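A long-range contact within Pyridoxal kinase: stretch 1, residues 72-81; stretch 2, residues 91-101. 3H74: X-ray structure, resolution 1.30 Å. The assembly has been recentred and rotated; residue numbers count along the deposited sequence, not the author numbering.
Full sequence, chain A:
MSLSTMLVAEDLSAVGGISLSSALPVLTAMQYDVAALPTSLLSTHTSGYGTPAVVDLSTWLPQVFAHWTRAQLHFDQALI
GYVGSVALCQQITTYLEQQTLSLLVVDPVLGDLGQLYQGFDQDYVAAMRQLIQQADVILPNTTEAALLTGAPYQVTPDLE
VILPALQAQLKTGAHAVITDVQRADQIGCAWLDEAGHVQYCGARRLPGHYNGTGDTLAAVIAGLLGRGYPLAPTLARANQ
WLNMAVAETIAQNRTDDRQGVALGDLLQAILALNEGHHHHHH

Stretch 1 72-81: QLHFDQALIG
Stretch 2 (91-101) QITTYLEQQTL

A short strand and its leading loop pack antiparallel against a helix and the loop that follows it, in a contact held by apolar side chains and one bridging water, with no direct hydrogen bond from one stretch to the other. Strand 77-80 and helix 91-98 run in nearly opposite directions (169° between their N-to-C directions), their axes 10.9 Å apart at closest approach, and together the stretches bury 434 Å²; Phe75, Ala78, Ile80, Ile92, Tyr95 and Leu96 are buried. The register is: Ile80 CA lies 8.8 Å from Ile92 CA, His74 CA 6.9 Å from Gln99 CA, and Asp76 CA 5.1 Å from Leu101 CA, so the chains converge where the helix has given way to loop.

Stretch 1 starts at Gln72, whose positive phi (64/38) closes a preceding helix in a Schellman motif. The chain is then extended from Leu73 to Phe75, turns at Asp76 (-84/-44), and regains beta geometry from Gln77 to Ile80. Strand side chains alternate: Ala78 and Ile80 point toward the helix, Gln77 and Leu79 away. Helical phi/psi values, near -60/-46 from Gln91 to Thr93 and at Tyr95, with psi rising to -29° at Glu97 and -22° at Gln98, are backed by i to i+4 bonds such as Tyr95 N to Gln91 O (3.1 Å) and Leu96 N to Ile92 O (2.9 Å). Gln99 N still bonds to Leu96 O (3.0 Å), before psi of 173° at Gln99 carries the chain into an extended course.

At the strand end, Ile80 (chi1 -45°, chi2 -60°) sets CD1 3.9 Å from Ile92 CG2 and CG1 4.1 Å from Leu96 CD1. Ile92 and Leu96, one helical turn apart, are both mt. Ala78 brings only a methyl, which suits a narrow place: its CB is 3.9 Å from Leu96 CD2 and 3.8 Å from Leu101 CD1. Leu101, also mt, has the largest covered area, 77 Å². Its CA-to-CB bond points sideways, but its branched end reaches stretch 1, with CD2 3.4 Å from Phe75 O and 3.9 Å from Phe75 CB. Beside it the backbones meet in a CA-H...O contact, Leu101 CA to Asp76 O at 3.5 Å, with an angle of 125° at the hydrogen. Asp76 itself points its CB away, leaving its carboxylate outside this apolar packing.

Phe75 (chi1 -63°, chi2 -79°) also starts sideways and brings its ring end nearer. Tyr95, pointing toward stretch 1 with chi1 -179° and chi2 72°, meets it edge to edge: Phe75 CE2 is 3.2 Å from Tyr95 OH and 4.1 Å from Tyr95 CZ; Tyr95 OH lies near the plane of the Phe75 ring and Phe75 CE2 near that of the Tyr95 ring. Tyrosine suits this place because its edge can rest against Phe75 while its hydroxyl also meets a water. That water lies 2.7 Å from Tyr95 OH and donates to Leu73 O at 2.8 Å, joining helix and loop across a 4.4 Å gap between Leu73 O and Tyr95 OH. Gln99 (chi1 -46°, chi2 -42°) points toward stretch 1, its side chain lying off the edge of the Phe75 ring.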

ATOM      1  N   GLN A  72      16.442   8.161  19.621  1.00 11.16           N
ATOM      2  CA  GLN A  72      17.457   7.956  18.574  1.00 13.32           C
ATOM      3  C   GLN A  72      17.215   6.697  17.747  1.00 13.06           C
ATOM      4  O   GLN A  72      18.155   6.001  17.348  1.00 13.11           O
ATOM      5  CB  GLN A  72      18.876   7.975  19.159  1.00 13.59           C
ATOM      6  CG  GLN A  72      19.292   9.335  19.711  1.00 16.06           C
ATOM      7  CD  GLN A  72      20.706   9.322  20.244  1.00 16.71           C
ATOM      8  OE1 GLN A  72      20.950   8.906  21.377  1.00 22.47           O
ATOM      9  NE2 GLN A  72      21.650   9.768  19.425  1.00 21.37           N
ATOM     10  N   LEU A  73      15.946   6.415  17.474  1.00 13.02           N
ATOM     11  CA  LEU A  73      15.602   5.258  16.661  1.00 13.86           C
ATOM     12  C   LEU A  73      15.825   5.532  15.180  1.00 14.68           C
ATOM     13  O   LEU A  73      15.573   6.635  14.688  1.00 15.79           O
ATOM     14  CB  LEU A  73      14.166   4.805  16.923  1.00 13.24           C
ATOM     15  CG  LEU A  73      13.845   4.376  18.354  1.00 13.29           C
ATOM     16  CD1 LEU A  73      12.447   3.801  18.424  1.00 13.43           C
ATOM     17  CD2 LEU A  73      14.847   3.364  18.885  1.00 14.71           C
ATOM     18  N   HIS A  74      16.317   4.515  14.487  1.00 15.60           N
ATOM     19  CA  HIS A  74      16.562   4.591  13.057  1.00 16.68           C
ATOM     20  C   HIS A  74      15.821   3.449  12.374  1.00 16.29           C
ATOM     21  O   HIS A  74      15.732   2.333  12.902  1.00 17.74           O
ATOM     22  CB  HIS A  74      18.069   4.566  12.768  1.00 17.61           C
ATOM     23  CG  HIS A  74      18.824   5.674  13.438  1.00 19.78           C
ATOM     24  ND1 HIS A  74      18.790   6.977  12.987  1.00 22.13           N
ATOM     25  CD2 HIS A  74      19.615   5.678  14.538  1.00 21.67           C
ATOM     26  CE1 HIS A  74      19.532   7.734  13.776  1.00 22.80           C
ATOM     27  NE2 HIS A  74      20.043   6.971  14.725  1.00 22.78           N
ATOM     28  N   PHE A  75      15.243   3.755  11.221  1.00 15.44           N
ATOM     29  CA  PHE A  75      14.540   2.768  10.422  1.00 14.51           C
ATOM     30  C   PHE A  75      15.248   2.596   9.099  1.00 13.99           C
ATOM     31  O   PHE A  75      15.785   3.547   8.559  1.00 13.80           O
ATOM     32  CB  PHE A  75      13.086   3.203  10.210  1.00 15.14           C
ATOM     33  CG  PHE A  75      12.309   3.293  11.483  1.00 15.29           C
ATOM     34  CD1 PHE A  75      11.819   2.147  12.082  1.00 17.04           C
ATOM     35  CD2 PHE A  75      12.102   4.514  12.105  1.00 16.70           C
ATOM     36  CE1 PHE A  75      11.114   2.207  13.272  1.00 16.89           C
ATOM     37  CE2 PHE A  75      11.395   4.584  13.309  1.00 17.00           C
ATOM     38  CZ  PHE A  75      10.902   3.426  13.886  1.00 16.45           C
ATOM     39  N   ASP A  76      15.270   1.371   8.590  1.00 13.09           N
ATOM     40  CA  ASP A  76      15.879   1.119   7.289  1.00 12.78           C
ATOM     41  C   ASP A  76      14.903   1.408   6.155  1.00 12.35           C
ATOM     42  O   ASP A  76      15.255   2.045   5.159  1.00 12.71           O
ATOM     43  CB  ASP A  76      16.382  -0.321   7.218  1.00 13.02           C
ATOM     44  CG  ASP A  76      17.428  -0.618   8.273  1.00 13.54           C
ATOM     45  OD1 ASP A  76      18.502   0.026   8.225  1.00 16.64           O
ATOM     46  OD2 ASP A  76      17.182  -1.482   9.143  1.00 14.24           O
ATOM     47  N   GLN A  77      13.667   0.949   6.327  1.00 11.37           N
ATOM     48  CA  GLN A  77      12.646   1.066   5.305  1.00  9.73           C
ATOM     49  C   GLN A  77      11.340   1.555   5.917  1.00  8.36           C
ATOM     50  O   GLN A  77      11.139   1.447   7.133  1.00  8.04           O
ATOM     51  CB  GLN A  77      12.393  -0.292   4.658  1.00 10.46           C
ATOM     52  CG  GLN A  77      13.574  -0.899   3.918  1.00 11.57           C
ATOM     53  CD  GLN A  77      14.320  -1.957   4.710  1.00 12.18           C
ATOM     54  OE1 GLN A  77      13.919  -2.355   5.807  1.00 10.83           O
ATOM     55  NE2 GLN A  77      15.399  -2.445   4.132  1.00 11.86           N
ATOM     56  N   ALA A  78      10.444   2.062   5.073  1.00  6.99           N
ATOM     57  CA  ALA A  78       9.109   2.443   5.517  1.00  6.83           C
ATOM     58  C   ALA A  78       8.086   2.157   4.441  1.00  6.20           C
ATOM     59  O   ALA A  78       8.355   2.343   3.245  1.00  5.77           O
ATOM     60  CB  ALA A  78       9.060   3.914   5.897  1.00  6.99           C
ATOM     61  N   LEU A  79       6.922   1.696   4.900  1.00  5.98           N
ATOM     62  CA  LEU A  79       5.743   1.519   4.075  1.00  5.63           C
ATOM     63  C   LEU A  79       4.626   2.324   4.711  1.00  5.18           C
ATOM     64  O   LEU A  79       4.322   2.150   5.898  1.00  5.26           O
ATOM     65  CB  LEU A  79       5.345   0.042   4.014  1.00  6.05           C
ATOM     66  CG  LEU A  79       3.960  -0.304   3.462  1.00  6.05           C
ATOM     67  CD1 LEU A  79       3.805   0.127   2.008  1.00  6.43           C
ATOM     68  CD2 LEU A  79       3.690  -1.787   3.608  1.00  7.04           C
ATOM     69  N   ILE A  80       4.013   3.201   3.927  1.00  5.41           N
ATOM     70  CA  ILE A  80       2.894   4.004   4.418  1.00  5.75           C
ATOM     71  C   ILE A  80       1.648   3.611   3.649  1.00  5.82           C
ATOM     72  O   ILE A  80       1.634   3.693   2.412  1.00  6.16           O
ATOM     73  CB  ILE A  80       3.131   5.540   4.254  1.00  6.28           C
ATOM     74  CG1 ILE A  80       4.543   5.956   4.704  1.00  6.64           C
ATOM     75  CG2 ILE A  80       2.028   6.330   4.947  1.00  6.82           C
ATOM     76  CD1 ILE A  80       4.895   5.663   6.165  1.00  8.08           C
ATOM     77  N   GLY A  81       0.627   3.160   4.370  1.00  5.31           N
ATOM     78  CA  GLY A  81      -0.677   2.870   3.782  1.00  5.95           C
ATOM     79  C   GLY A  81      -1.667   3.956   4.154  1.00  5.97           C
ATOM     80  O   GLY A  81      -1.310   5.126   4.229  1.00  6.24           O
ATOM     81  N   GLN A  91       2.569  15.239   9.331  1.00 10.12           N
ATOM     82  CA  GLN A  91       3.428  14.728  10.399  1.00  9.66           C
ATOM     83  C   GLN A  91       4.328  13.604   9.906  1.00  9.01           C
ATOM     84  O   GLN A  91       5.529  13.587  10.169  1.00  8.95           O
ATOM     85  CB  GLN A  91       2.578  14.224  11.559  1.00  9.71           C
ATOM     86  CG  GLN A  91       1.898  15.335  12.356  1.00  9.98           C
ATOM     87  CD  GLN A  91       2.800  15.957  13.424  1.00  9.76           C
ATOM     88  OE1 GLN A  91       3.837  15.394  13.794  1.00 10.88           O
ATOM     89  NE2 GLN A  91       2.402  17.115  13.927  1.00 10.02           N
ATOM     90  N   ILE A  92       3.734  12.653   9.184  1.00  8.42           N
ATOM     91  CA  ILE A  92       4.495  11.538   8.617  1.00  8.69           C
ATOM     92  C   ILE A  92       5.554  12.032   7.624  1.00  8.44           C
ATOM     93  O   ILE A  92       6.701  11.595   7.667  1.00  8.46           O
ATOM     94  CB  ILE A  92       3.565  10.474   7.978  1.00  8.31           C
ATOM     95  CG1 ILE A  92       2.708   9.813   9.060  1.00  7.76           C
ATOM     96  CG2 ILE A  92       4.374   9.430   7.182  1.00  8.95           C
ATOM     97  CD1 ILE A  92       1.542   9.000   8.518  1.00  8.23           C
ATOM     98  N   THR A  93       5.162  12.962   6.752  1.00  9.44           N
ATOM     99  CA  THR A  93       6.074  13.487   5.732  1.00 10.35           C
ATOM    100  C   THR A  93       7.367  14.030   6.359  1.00 10.44           C
ATOM    101  O   THR A  93       8.469  13.681   5.938  1.00 10.78           O
ATOM    102  CB  THR A  93       5.397  14.570   4.857  1.00 10.76           C
ATOM    103  OG1 THR A  93       4.251  14.013   4.201  1.00 11.18           O
ATOM    104  CG2 THR A  93       6.362  15.096   3.792  1.00 10.87           C
ATOM    105  N   THR A  94       7.230  14.853   7.394  1.00 11.09           N
ATOM    106  CA  THR A  94       8.422  15.454   7.999  1.00 11.48           C
ATOM    107  C   THR A  94       9.236  14.441   8.808  1.00 11.09           C
ATOM    108  O   THR A  94      10.472  14.499   8.814  1.00 11.42           O
ATOM    109  CB  THR A  94       8.108  16.676   8.865  1.00 12.11           C
ATOM    110  OG1 THR A  94       7.397  16.254  10.028  1.00 12.08           O
ATOM    111  CG2 THR A  94       7.291  17.710   8.089  1.00 13.02           C
ATOM    112  N   TYR A  95       8.557  13.493   9.457  1.00 10.63           N
ATOM    113  CA  TYR A  95       9.269  12.450  10.189  1.00 10.55           C
ATOM    114  C   TYR A  95      10.145  11.617   9.252  1.00 10.44           C
ATOM    115  O   TYR A  95      11.312  11.350   9.540  1.00 10.30           O
ATOM    116  CB  TYR A  95       8.332  11.547  11.009  1.00 10.41           C
ATOM    117  CG  TYR A  95       9.131  10.519  11.755  1.00  9.95           C
ATOM    118  CD1 TYR A  95       9.910  10.892  12.850  1.00  9.91           C
ATOM    119  CD2 TYR A  95       9.175   9.187  11.333  1.00  9.83           C
ATOM    120  CE1 TYR A  95      10.673   9.971  13.528  1.00  8.93           C
ATOM    121  CE2 TYR A  95       9.942   8.256  12.010  1.00  9.44           C
ATOM    122  CZ  TYR A  95      10.694   8.656  13.099  1.00  9.24           C
ATOM    123  OH  TYR A  95      11.461   7.736  13.759  1.00 11.15           O
ATOM    124  N   LEU A  96       9.578  11.225   8.116  1.00 10.65           N
ATOM    125  CA  LEU A  96      10.319  10.436   7.134  1.00 11.21           C
ATOM    126  C   LEU A  96      11.540  11.195   6.613  1.00 12.07           C
ATOM    127  O   LEU A  96      12.605  10.608   6.409  1.00 11.67           O
ATOM    128  CB  LEU A  96       9.406  10.020   5.980  1.00 11.25           C
ATOM    129  CG  LEU A  96       8.254   9.077   6.338  1.00 10.87           C
ATOM    130  CD1 LEU A  96       7.299   8.961   5.148  1.00 10.70           C
ATOM    131  CD2 LEU A  96       8.741   7.704   6.802  1.00 11.52           C
ATOM    132  N   GLU A  97      11.371  12.498   6.416  1.00 12.80           N
ATOM    133  CA  GLU A  97      12.454  13.375   5.957  1.00 14.53           C
ATOM    134  C   GLU A  97      13.620  13.441   6.954  1.00 15.04           C
ATOM    135  O   GLU A  97      14.770  13.647   6.547  1.00 15.48           O
ATOM    136  CB  GLU A  97      11.906  14.775   5.651  1.00 15.19           C
ATOM    137  CG  GLU A  97      12.920  15.776   5.057  1.00 18.37           C
ATOM    138  CD  GLU A  97      13.672  15.246   3.841  1.00 22.03           C
ATOM    139  OE1 GLU A  97      13.028  14.774   2.875  1.00 24.16           O
ATOM    140  OE2 GLU A  97      14.921  15.317   3.848  1.00 24.68           O
ATOM    141  N   GLN A  98      13.329  13.260   8.247  1.00 15.13           N
ATOM    142  CA  GLN A  98      14.370  13.217   9.290  1.00 15.78           C
ATOM    143  C   GLN A  98      15.209  11.952   9.201  1.00 15.81           C
ATOM    144  O   GLN A  98      16.322  11.897   9.722  1.00 15.92           O
ATOM    145  CB  GLN A  98      13.758  13.247  10.692  1.00 15.57           C
ATOM    146  CG  GLN A  98      13.050  14.511  11.114  1.00 17.23           C
ATOM    147  CD  GLN A  98      12.359  14.343  12.468  1.00 16.91           C
ATOM    148  OE1 GLN A  98      11.428  15.073  12.789  1.00 19.96           O
ATOM    149  NE2 GLN A  98      12.808  13.368  13.256  1.00 18.38           N
ATOM    150  N   GLN A  99      14.654  10.914   8.579  1.00 15.77           N
ATOM    151  CA  GLN A  99      15.331   9.632   8.500  1.00 16.45           C
ATOM    152  C   GLN A  99      16.253   9.575   7.284  1.00 16.56           C
ATOM    153  O   GLN A  99      16.271  10.496   6.463  1.00 17.23           O
ATOM    154  CB  GLN A  99      14.312   8.481   8.466  1.00 16.32           C
ATOM    155  CG  GLN A  99      13.171   8.574   9.500  1.00 17.23           C
ATOM    156  CD  GLN A  99      13.617   9.023  10.890  1.00 19.12           C
ATOM    157  OE1 GLN A  99      13.155  10.046  11.401  1.00 19.72           O
ATOM    158  NE2 GLN A  99      14.511   8.257  11.506  1.00 18.98           N
ATOM    159  N   THR A 100      17.032   8.500   7.195  1.00 16.86           N
ATOM    160  CA  THR A 100      17.832   8.207   6.009  1.00 17.64           C
ATOM    161  C   THR A 100      17.426   6.822   5.506  1.00 17.04           C
ATOM    162  O   THR A 100      18.179   5.852   5.603  1.00 17.96           O
ATOM    163  CB  THR A 100      19.353   8.278   6.305  1.00 17.66           C
ATOM    164  OG1 THR A 100      19.663   9.525   6.938  1.00 19.79           O
ATOM    165  CG2 THR A 100      20.168   8.164   5.015  1.00 18.51           C
ATOM    166  N   LEU A 101      16.206   6.740   4.981  1.00 16.59           N
ATOM    167  CA  LEU A 101      15.645   5.467   4.550  1.00 15.32           C
ATOM    168  C   LEU A 101      16.254   4.998   3.245  1.00 15.02           C
ATOM    169  O   LEU A 101      16.456   5.788   2.325  1.00 15.81           O
ATOM    170  CB  LEU A 101      14.127   5.581   4.387  1.00 15.28           C
ATOM    171  CG  LEU A 101      13.298   5.945   5.619  1.00 13.91           C
ATOM    172  CD1 LEU A 101      11.893   6.292   5.170  1.00 14.70           C
ATOM    173  CD2 LEU A 101      13.279   4.827   6.656  1.00 14.81           C
TER
HETATM  174  O   HOH W   1      13.619   8.569  15.088  1.00 15.64           O